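Local structure of putative mandelate racemase/muconate lactonizing enzyme (Bordetella bronchiseptica, 3DDM) at residues A318-L323 / G358-G363; I314-S319 / P343-L348; Y171-L176 / P332-V337. The protein is of unknown function but belongs to the mandelate racemase/muconate lactonizing enzyme family, with an enolase-type N-terminal domain and a barrel-shaped C-terminal domain. The protein carries 1 engineered substitution. All coordinates share one frame; numbering follows the deposited sequence.

Interaction 1 of 3, residues A318-L323 / G358-G363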
loop_
_atom_site.group_PDB
_atom_site.type_symbol
_atom_site.label_atom_id
_atom_site.label_comp_id
_atom_site.label_asym_id
_atom_site.label_seq_id
_atom_site.Cartn_x
_atom_site.Cartn_y
_atom_site.Cartn_z
ATOM N N ALA A 318 15.183 -12.285 -14.977
ATOM C CA ALA A 318 15.246 -12.810 -13.617
ATOM C C ALA A 318 14.279 -13.975 -13.446
ATOM O O ALA A 318 14.591 -14.955 -12.766
ATOM C CB ALA A 318 14.923 -11.717 -12.610
ATOM N N SER A 319 13.108 -13.864 -14.067
ATOM C CA SER A 319 12.097 -14.917 -13.984
ATOM C C SER A 319 12.497 -16.152 -14.777
ATOM O O SER A 319 12.240 -17.282 -14.351
ATOM C CB SER A 319 10.751 -14.401 -14.489
ATOM O OG SER A 319 10.345 -13.281 -13.723
ATOM N N ALA A 320 13.124 -15.940 -15.931
ATOM C CA ALA A 320 13.556 -17.057 -16.763
ATOM C C ALA A 320 14.583 -17.886 -15.985
ATOM O O ALA A 320 14.568 -19.118 -16.018
ATOM C CB ALA A 320 14.159 -16.544 -18.060
ATOM N N HIS A 321 15.466 -17.207 -15.268
ATOM C CA HIS A 321 16.464 -17.923 -14.500
ATOM C C HIS A 321 15.857 -18.748 -13.382
ATOM O O HIS A 321 16.256 -19.899 -13.168
ATOM C CB HIS A 321 17.485 -16.944 -13.956
ATOM C CG HIS A 321 18.487 -16.526 -14.979
ATOM N ND1 HIS A 321 19.612 -17.270 -15.257
ATOM C CD2 HIS A 321 18.486 -15.496 -15.857
ATOM C CE1 HIS A 321 20.261 -16.715 -16.266
ATOM N NE2 HIS A 321 19.598 -15.638 -16.648
ATOM N N LEU A 322 14.886 -18.176 -12.674
ATOM C CA LEU A 322 14.258 -18.913 -11.597
ATOM C C LEU A 322 13.563 -20.152 -12.151
ATOM O O LEU A 322 13.734 -21.241 -11.617
ATOM C CB LEU A 322 13.263 -18.034 -10.834
ATOM C CG LEU A 322 12.624 -18.746 -9.632
ATOM C CD1 LEU A 322 13.690 -19.509 -8.860
ATOM C CD2 LEU A 322 11.948 -17.748 -8.743
ATOM N N LEU A 323 12.798 -19.994 -13.228
ATOM C CA LEU A 323 12.106 -21.134 -13.830
ATOM C C LEU A 323 13.075 -22.224 -14.277
ATOM O O LEU A 323 12.753 -23.411 -14.232
ATOM C CB LEU A 323 11.266 -20.696 -15.033
ATOM C CG LEU A 323 10.567 -21.857 -15.759
ATOM C CD1 LEU A 323 9.673 -22.637 -14.789
ATOM C CD2 LEU A 323 9.757 -21.315 -16.923
ATOM N N GLY A 358 9.035 -22.306 -29.550
ATOM C CA GLY A 358 8.455 -21.954 -28.270
ATOM C C GLY A 358 9.354 -22.083 -27.052
ATOM O O GLY A 358 8.850 -22.104 -25.925
ATOM N N ARG A 359 10.665 -22.167 -27.249
ATOM C CA ARG A 359 11.576 -22.289 -26.109
ATOM C C ARG A 359 12.794 -21.392 -26.201
ATOM O O ARG A 359 13.229 -21.020 -27.281
ATOM C CB ARG A 359 12.049 -23.731 -25.942
ATOM C CG ARG A 359 10.931 -24.721 -25.699
ATOM C CD ARG A 359 11.478 -26.113 -25.537
ATOM N NE ARG A 359 10.420 -27.115 -25.567
ATOM C CZ ARG A 359 10.639 -28.428 -25.585
ATOM N NH1 ARG A 359 9.616 -29.281 -25.615
ATOM N NH2 ARG A 359 11.887 -28.891 -25.574
ATOM N N ILE A 360 13.341 -21.038 -25.052
ATOM C CA ILE A 360 14.520 -20.198 -25.023
ATOM C C ILE A 360 15.553 -20.846 -24.111
ATOM O O ILE A 360 15.219 -21.717 -23.305
ATOM C CB ILE A 360 14.190 -18.776 -24.496
ATOM C CG1 ILE A 360 13.760 -18.844 -23.027
ATOM C CG2 ILE A 360 13.080 -18.152 -25.340
ATOM C CD1 ILE A 360 13.501 -17.493 -22.391
ATOM N N THR A 361 16.810 -20.446 -24.270
ATOM C CA THR A 361 17.887 -20.950 -23.436
ATOM C C THR A 361 18.654 -19.748 -22.904
ATOM O O THR A 361 18.954 -18.799 -23.636
ATOM C CB THR A 361 18.828 -21.873 -24.211
ATOM O OG1 THR A 361 19.254 -21.221 -25.407
ATOM C CG2 THR A 361 18.121 -23.164 -24.572
ATOM N N LEU A 362 18.952 -19.792 -21.613
ATOM C CA LEU A 362 19.641 -18.708 -20.935
ATOM C C LEU A 362 21.148 -18.603 -21.174
ATOM O O LEU A 362 21.739 -17.532 -20.974
ATOM C CB LEU A 362 19.352 -18.807 -19.435
ATOM C CG LEU A 362 17.853 -18.840 -19.120
ATOM C CD1 LEU A 362 17.651 -18.839 -17.619
ATOM C CD2 LEU A 362 17.158 -17.625 -19.759
ATOM N N GLY A 363 21.775 -19.696 -21.600
ATOM C CA GLY A 363 23.208 -19.659 -21.828
ATOM C C GLY A 363 23.983 -19.637 -20.523
ATOM O O GLY A 363 23.400 -19.774 -19.444
#

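Interaction 2 of 3, residues I314-S319 / P343-L348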
loop_
_atom_site.group_PDB
_atom_site.type_symbol
_atom_site.label_atom_id
_atom_site.label_comp_id
_atom_site.label_asym_id
_atom_site.label_seq_id
_atom_site.Cartn_x
_atom_site.Cartn_y
_atom_site.Cartn_z
ATOM N N ILE A 314 14.833 -6.784 -17.491
ATOM C CA ILE A 314 15.568 -7.283 -16.335
ATOM C C ILE A 314 14.734 -8.252 -15.505
ATOM O O ILE A 314 15.186 -9.349 -15.168
ATOM C CB ILE A 314 16.047 -6.115 -15.441
ATOM C CG1 ILE A 314 17.011 -5.227 -16.233
ATOM C CG2 ILE A 314 16.763 -6.645 -14.206
ATOM C CD1 ILE A 314 18.273 -5.938 -16.682
ATOM N N GLY A 315 13.508 -7.846 -15.186
ATOM C CA GLY A 315 12.635 -8.684 -14.390
ATOM C C GLY A 315 12.288 -9.960 -15.115
ATOM O O GLY A 315 12.176 -11.017 -14.502
ATOM N N LEU A 316 12.109 -9.864 -16.426
ATOM C CA LEU A 316 11.781 -11.040 -17.226
ATOM C C LEU A 316 12.942 -12.034 -17.220
ATOM O O LEU A 316 12.728 -13.237 -17.058
ATOM C CB LEU A 316 11.452 -10.645 -18.674
ATOM C CG LEU A 316 11.092 -11.849 -19.550
ATOM C CD1 LEU A 316 9.906 -12.574 -18.941
ATOM C CD2 LEU A 316 10.775 -11.398 -20.970
ATOM N N GLN A 317 14.164 -11.531 -17.410
ATOM C CA GLN A 317 15.343 -12.388 -17.406
ATOM C C GLN A 317 15.451 -13.052 -16.033
ATOM O O GLN A 317 15.748 -14.247 -15.934
ATOM C CB GLN A 317 16.613 -11.574 -17.714
ATOM C CG GLN A 317 16.737 -11.082 -19.184
ATOM C CD GLN A 317 17.337 -12.126 -20.143
ATOM O OE1 GLN A 317 16.886 -12.273 -21.286
ATOM N NE2 GLN A 317 18.368 -12.834 -19.684
ATOM N N ALA A 318 15.183 -12.285 -14.977
ATOM C CA ALA A 318 15.246 -12.810 -13.617
ATOM C C ALA A 318 14.279 -13.975 -13.446
ATOM O O ALA A 318 14.591 -14.955 -12.766
ATOM C CB ALA A 318 14.923 -11.717 -12.610
ATOM N N SER A 319 13.108 -13.864 -14.067
ATOM C CA SER A 319 12.097 -14.917 -13.984
ATOM C C SER A 319 12.497 -16.152 -14.777
ATOM O O SER A 319 12.240 -17.282 -14.351
ATOM C CB SER A 319 10.751 -14.401 -14.489
ATOM O OG SER A 319 10.345 -13.281 -13.723
ATOM N N PRO A 343 9.698 -1.846 -25.830
ATOM C CA PRO A 343 11.154 -1.812 -25.952
ATOM C C PRO A 343 11.844 -1.984 -24.614
ATOM O O PRO A 343 12.945 -2.528 -24.551
ATOM C CB PRO A 343 11.416 -0.445 -26.568
ATOM C CG PRO A 343 10.171 -0.210 -27.394
ATOM C CD PRO A 343 9.090 -0.652 -26.443
ATOM N N LEU A 344 11.198 -1.524 -23.541
ATOM C CA LEU A 344 11.782 -1.649 -22.211
ATOM C C LEU A 344 12.010 -3.115 -21.872
ATOM O O LEU A 344 12.895 -3.445 -21.072
ATOM C CB LEU A 344 10.906 -0.969 -21.163
ATOM C CG LEU A 344 10.882 0.558 -21.271
ATOM C CD1 LEU A 344 10.192 1.151 -20.050
ATOM C CD2 LEU A 344 12.300 1.088 -21.365
ATOM N N ARG A 345 11.220 -3.992 -22.492
ATOM C CA ARG A 345 11.389 -5.431 -22.301
ATOM C C ARG A 345 12.355 -6.005 -23.344
ATOM O O ARG A 345 13.284 -6.731 -23.001
ATOM C CB ARG A 345 10.072 -6.179 -22.437
ATOM C CG ARG A 345 10.245 -7.696 -22.319
ATOM C CD ARG A 345 9.530 -8.431 -23.430
ATOM N NE ARG A 345 8.224 -7.835 -23.646
ATOM C CZ ARG A 345 7.590 -7.826 -24.810
ATOM N NH1 ARG A 345 8.139 -8.395 -25.883
ATOM N NH2 ARG A 345 6.426 -7.210 -24.904
ATOM N N SER A 346 12.132 -5.673 -24.612
ATOM C CA SER A 346 12.959 -6.183 -25.700
ATOM C C SER A 346 14.418 -5.754 -25.670
ATOM O O SER A 346 15.305 -6.532 -26.031
ATOM C CB SER A 346 12.361 -5.784 -27.045
ATOM O OG SER A 346 11.047 -6.291 -27.176
ATOM N N LEU A 347 14.673 -4.522 -25.249
ATOM C CA LEU A 347 16.036 -4.028 -25.212
ATOM C C LEU A 347 16.809 -4.613 -24.027
ATOM O O LEU A 347 18.020 -4.440 -23.925
ATOM C CB LEU A 347 16.034 -2.488 -25.154
ATOM C CG LEU A 347 15.419 -1.752 -26.367
ATOM C CD1 LEU A 347 15.207 -0.290 -26.063
ATOM C CD2 LEU A 347 16.301 -1.899 -27.586
ATOM N N LEU A 348 16.125 -5.327 -23.140
ATOM C CA LEU A 348 16.799 -5.881 -21.973
ATOM C C LEU A 348 16.611 -7.372 -21.755
ATOM O O LEU A 348 16.846 -7.864 -20.655
ATOM C CB LEU A 348 16.352 -5.141 -20.716
ATOM C CG LEU A 348 16.733 -3.666 -20.631
ATOM C CD1 LEU A 348 15.953 -2.974 -19.516
ATOM C CD2 LEU A 348 18.218 -3.567 -20.393
#

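Interaction 3 of 3, residues Y171-L176 / P332-V337. Engineered in segment 332-337: Gly336 (natural residue Glu).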
loop_
_atom_site.group_PDB
_atom_site.type_symbol
_atom_site.label_atom_id
_atom_site.label_comp_id
_atom_site.label_asym_id
_atom_site.label_seq_id
_atom_site.Cartn_x
_atom_site.Cartn_y
_atom_site.Cartn_z
ATOM N N TYR A 171 6.038 -18.292 -30.778
ATOM C CA TYR A 171 5.311 -18.748 -29.604
ATOM C C TYR A 171 4.439 -19.974 -29.846
ATOM O O TYR A 171 3.698 -20.033 -30.826
ATOM C CB TYR A 171 4.471 -17.596 -29.069
ATOM C CG TYR A 171 5.314 -16.556 -28.385
ATOM C CD1 TYR A 171 5.840 -16.794 -27.118
ATOM C CD2 TYR A 171 5.651 -15.368 -29.027
ATOM C CE1 TYR A 171 6.683 -15.884 -26.505
ATOM C CE2 TYR A 171 6.501 -14.447 -28.426
ATOM C CZ TYR A 171 7.016 -14.716 -27.164
ATOM O OH TYR A 171 7.901 -13.846 -26.575
ATOM N N ARG A 172 4.529 -20.948 -28.940
ATOM C CA ARG A 172 3.755 -22.181 -29.047
ATOM C C ARG A 172 2.772 -22.378 -27.876
ATOM O O ARG A 172 2.315 -23.495 -27.620
ATOM C CB ARG A 172 4.703 -23.386 -29.152
ATOM C CG ARG A 172 5.607 -23.371 -30.383
ATOM C CD ARG A 172 4.798 -23.511 -31.671
ATOM N NE ARG A 172 5.571 -23.180 -32.871
ATOM C CZ ARG A 172 5.612 -21.975 -33.440
ATOM N NH1 ARG A 172 4.924 -20.958 -32.937
ATOM N NH2 ARG A 172 6.347 -21.782 -34.526
ATOM N N ALA A 173 2.456 -21.292 -27.174
ATOM C CA ALA A 173 1.513 -21.311 -26.048
ATOM C C ALA A 173 0.983 -19.885 -25.894
ATOM O O ALA A 173 1.726 -18.918 -26.072
ATOM C CB ALA A 173 2.204 -21.768 -24.769
ATOM N N PHE A 174 -0.300 -19.752 -25.568
ATOM C CA PHE A 174 -0.913 -18.430 -25.455
ATOM C C PHE A 174 -1.886 -18.280 -24.284
ATOM O O PHE A 174 -2.515 -19.250 -23.858
ATOM C CB PHE A 174 -1.649 -18.117 -26.765
ATOM C CG PHE A 174 -0.836 -18.413 -27.995
ATOM C CD1 PHE A 174 -0.046 -17.427 -28.583
ATOM C CD2 PHE A 174 -0.783 -19.707 -28.508
ATOM C CE1 PHE A 174 0.794 -17.728 -29.661
ATOM C CE2 PHE A 174 0.055 -20.017 -29.581
ATOM C CZ PHE A 174 0.846 -19.030 -30.159
ATOM N N LYS A 175 -1.987 -17.054 -23.765
ATOM C CA LYS A 175 -2.906 -16.742 -22.679
ATOM C C LYS A 175 -3.778 -15.560 -23.086
ATOM O O LYS A 175 -3.268 -14.505 -23.458
ATOM C CB LYS A 175 -2.160 -16.406 -21.382
ATOM C CG LYS A 175 -3.106 -16.218 -20.180
ATOM C CD LYS A 175 -2.385 -16.185 -18.828
ATOM C CE LYS A 175 -1.570 -14.926 -18.639
ATOM N NZ LYS A 175 -0.822 -14.925 -17.354
ATOM N N LEU A 176 -5.094 -15.759 -23.013
ATOM C CA LEU A 176 -6.086 -14.745 -23.363
ATOM C C LEU A 176 -6.617 -13.989 -22.149
ATOM O O LEU A 176 -6.698 -14.536 -21.048
ATOM C CB LEU A 176 -7.278 -15.398 -24.064
ATOM C CG LEU A 176 -7.216 -15.778 -25.545
ATOM C CD1 LEU A 176 -5.812 -16.237 -25.941
ATOM C CD2 LEU A 176 -8.249 -16.866 -25.802
ATOM N N PRO A 332 5.849 -29.399 -17.048
ATOM C CA PRO A 332 6.874 -28.405 -17.402
ATOM C C PRO A 332 6.408 -26.972 -17.161
ATOM O O PRO A 332 5.350 -26.575 -17.635
ATOM C CB PRO A 332 7.119 -28.676 -18.881
ATOM C CG PRO A 332 6.875 -30.133 -18.995
ATOM C CD PRO A 332 5.633 -30.340 -18.162
ATOM N N GLY A 333 7.199 -26.198 -16.431
ATOM C CA GLY A 333 6.819 -24.824 -16.166
ATOM C C GLY A 333 6.965 -23.939 -17.388
ATOM O O GLY A 333 7.851 -24.152 -18.213
ATOM N N LEU A 334 6.096 -22.942 -17.518
ATOM C CA LEU A 334 6.165 -22.035 -18.655
ATOM C C LEU A 334 6.285 -20.601 -18.188
ATOM O O LEU A 334 5.552 -20.165 -17.297
ATOM C CB LEU A 334 4.934 -22.191 -19.548
ATOM C CG LEU A 334 4.745 -23.565 -20.207
ATOM C CD1 LEU A 334 3.757 -23.454 -21.345
ATOM C CD2 LEU A 334 6.076 -24.069 -20.740
ATOM N N LEU A 335 7.228 -19.873 -18.782
ATOM C CA LEU A 335 7.457 -18.477 -18.444
ATOM C C LEU A 335 6.612 -17.640 -19.390
ATOM O O LEU A 335 6.677 -17.820 -20.607
ATOM C CB LEU A 335 8.944 -18.152 -18.596
ATOM C CG LEU A 335 9.522 -16.765 -18.276
ATOM C CD1 LEU A 335 9.579 -15.939 -19.526
ATOM C CD2 LEU A 335 8.709 -16.081 -17.197
ATOM N N GLY A 336 5.797 -16.749 -18.826
ATOM C CA GLY A 336 4.931 -15.905 -19.632
ATOM C C GLY A 336 5.612 -14.619 -20.045
ATOM O O GLY A 336 6.225 -13.936 -19.225
ATOM N N VAL A 337 5.505 -14.287 -21.323
ATOM C CA VAL A 337 6.118 -13.080 -21.854
ATOM C C VAL A 337 5.021 -12.169 -22.395
ATOM O O VAL A 337 4.115 -12.635 -23.100
ATOM C CB VAL A 337 7.110 -13.423 -23.001
ATOM C CG1 VAL A 337 7.863 -12.179 -23.443
ATOM C CG2 VAL A 337 8.079 -14.501 -22.542
#

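Interaction 1 of 3, residues A318-L323 / G358-G363
The imidazole of His321 has the CD1 methyl of Leu362 over one face. CD1 stands 3.5 Å from the centroid of the His321 ring and 12° off the ring normal, so this is a CH-pi contact near the ring centre. The two ring nitrogens, on its edge, have partners outside the contact. His321 ND1 is hydrogen-bonded to the backbone N of Trp137, and NE2 makes a weak hydrogen bond to Leu368 O. The ND1 bond, with the weak one at NE2, probably holds the ring's rotation with its flat side to the leucine. The His321 CG lies beside its own backbone N (chi1 -79°), which swings the ring out from the helix toward Leu362.

The second methyl of Leu362 serves the preceding residue of the helix, Ala320: CD2 lies 3.6 Å from Ala320 CB. The leucine fork thus straddles the helix surface, one branch on the imidazole and one on the alanine. Leu362 CD1 is also 3.5 Å from Ala320 O. Ile360 adds a looser touch, with its CD1 4.5 Å from Ala320 CB. Ala320 and Ile360 both rest on Ile147 as well, so the packing reaches strand 146-154.

Leu362 follows strand 359-361, which pairs antiparallel with strand 146-154. The contact packs the outer helix 313-325 against this added strand, on the outside of the enolase-type beta/alpha barrel.

Interaction 2 of 3, residues I314-S319 / P343-L348
Leu348 turns its CG to the side of its backbone N (chi1 -65°), and Ile314 does the same with its CG1 (chi1 -62°). These two branches then come together obliquely, with Ile314 CG1 4.1 Å from Leu348 CD1. Both side chains also touch Leu42 of strand 37-46, so the pair is apolar on that side too.

The backbone of Leu348 joins the contact through its carbonyl. Gln317 CG lies 3.5 Å from Leu348 O, a packing contact. The Gln317 chain bends after CG, and its amide is held by two bonds to the main chain: OE1 accepts from Ala351 N and NE2 donates to Leu368 O. Both ends of this buried amide therefore have a partner.

One residue earlier in the helix, Leu316 CD2 packs on the aliphatic part of Arg345, 4.0 Å from its CG and 4.1 Å from its CD.

Within the helix, Ser319 OG donates to Gly315 O over 3.0 Å. Ser319 N reaches the same oxygen from the opposite face of the carbonyl plane, so two donors grip it.

The short helix 343-346 follows barrel strand 334-338, and Leu344 also touches Tyr22 and Ala40. The arrangement places the start of helix 313-325 and this short helix beside the N-terminal domain sheet, at the junction between the N-terminal domain and the barrel, as in the enolase superfamily.

Interaction 3 of 3, residues Y171-L176 / P332-V337
Tyr171 meets Val337 through its hydroxyl end, and this is the closer part of the contact. Tyr171 OH lies 3.5 Å from Val337 CG1 and 3.7 Å from Val337 CB. The second methyl is a little farther, with CG2 4.1 Å from Tyr171 OH. The ring follows less closely: Tyr171 CE1 is 4.3 Å from Val337 CB. The two side chains cross at about a right angle, so the tyrosine ends against the branch of the valine. The Tyr171 CG sits beside its backbone N (chi1 -73°), and this points the ring toward Val337. Val149, Leu352 and Leu355 also touch the tyrosine, and Leu316 touches the valine. Tyr171 and Val337 are both buried.

The other part is looser. One pair of methyls meets there, with Ala173 CB 4.1 Å from Leu334 CD1. Leu334 is partly exposed, and beyond it lies the exposed Pro332. Arg172, next to Ala173 in the chain, is exposed as well. It folds back, and its NH1 donates to Tyr171 O over 2.6 Å, from above the carbonyl plane. The same nitrogen also bonds to Ala167 O. Gly336, between the two touching residues of its strand, is engineered (glutamate in the natural sequence).

Strands 174-177 and 334-338 do not pair with each other. Both run parallel to strand 146-154, which lies between them and closes the barrel. Tyr171 and Val337 meet on the outer side of that strand, over Val149 and near helix 313-325. Ala173 and Leu334 meet on its inner side, where Ala173 touches Tyr150.

In the fold
The chain first passes 171-176, at the second strand of the barrel. It then runs round most of the barrel before 332-337 closes interaction 3, a loop of 155 residues. Helix 313-325 falls inside that loop and starts both other contacts. Interaction 2 closes at 343-348 and interaction 1 later at 358-363. Both therefore cross interaction 3. The two overlap at Ala318 and Ser319 in sequence, but use different residues of the helix, one near the N-terminal domain and one at the added strand. Leu316 packs on Leu335, joining interaction 2 to interaction 3. Leu323 packs on the Leu334-Leu335 backbone, joining interaction 1 to interaction 3.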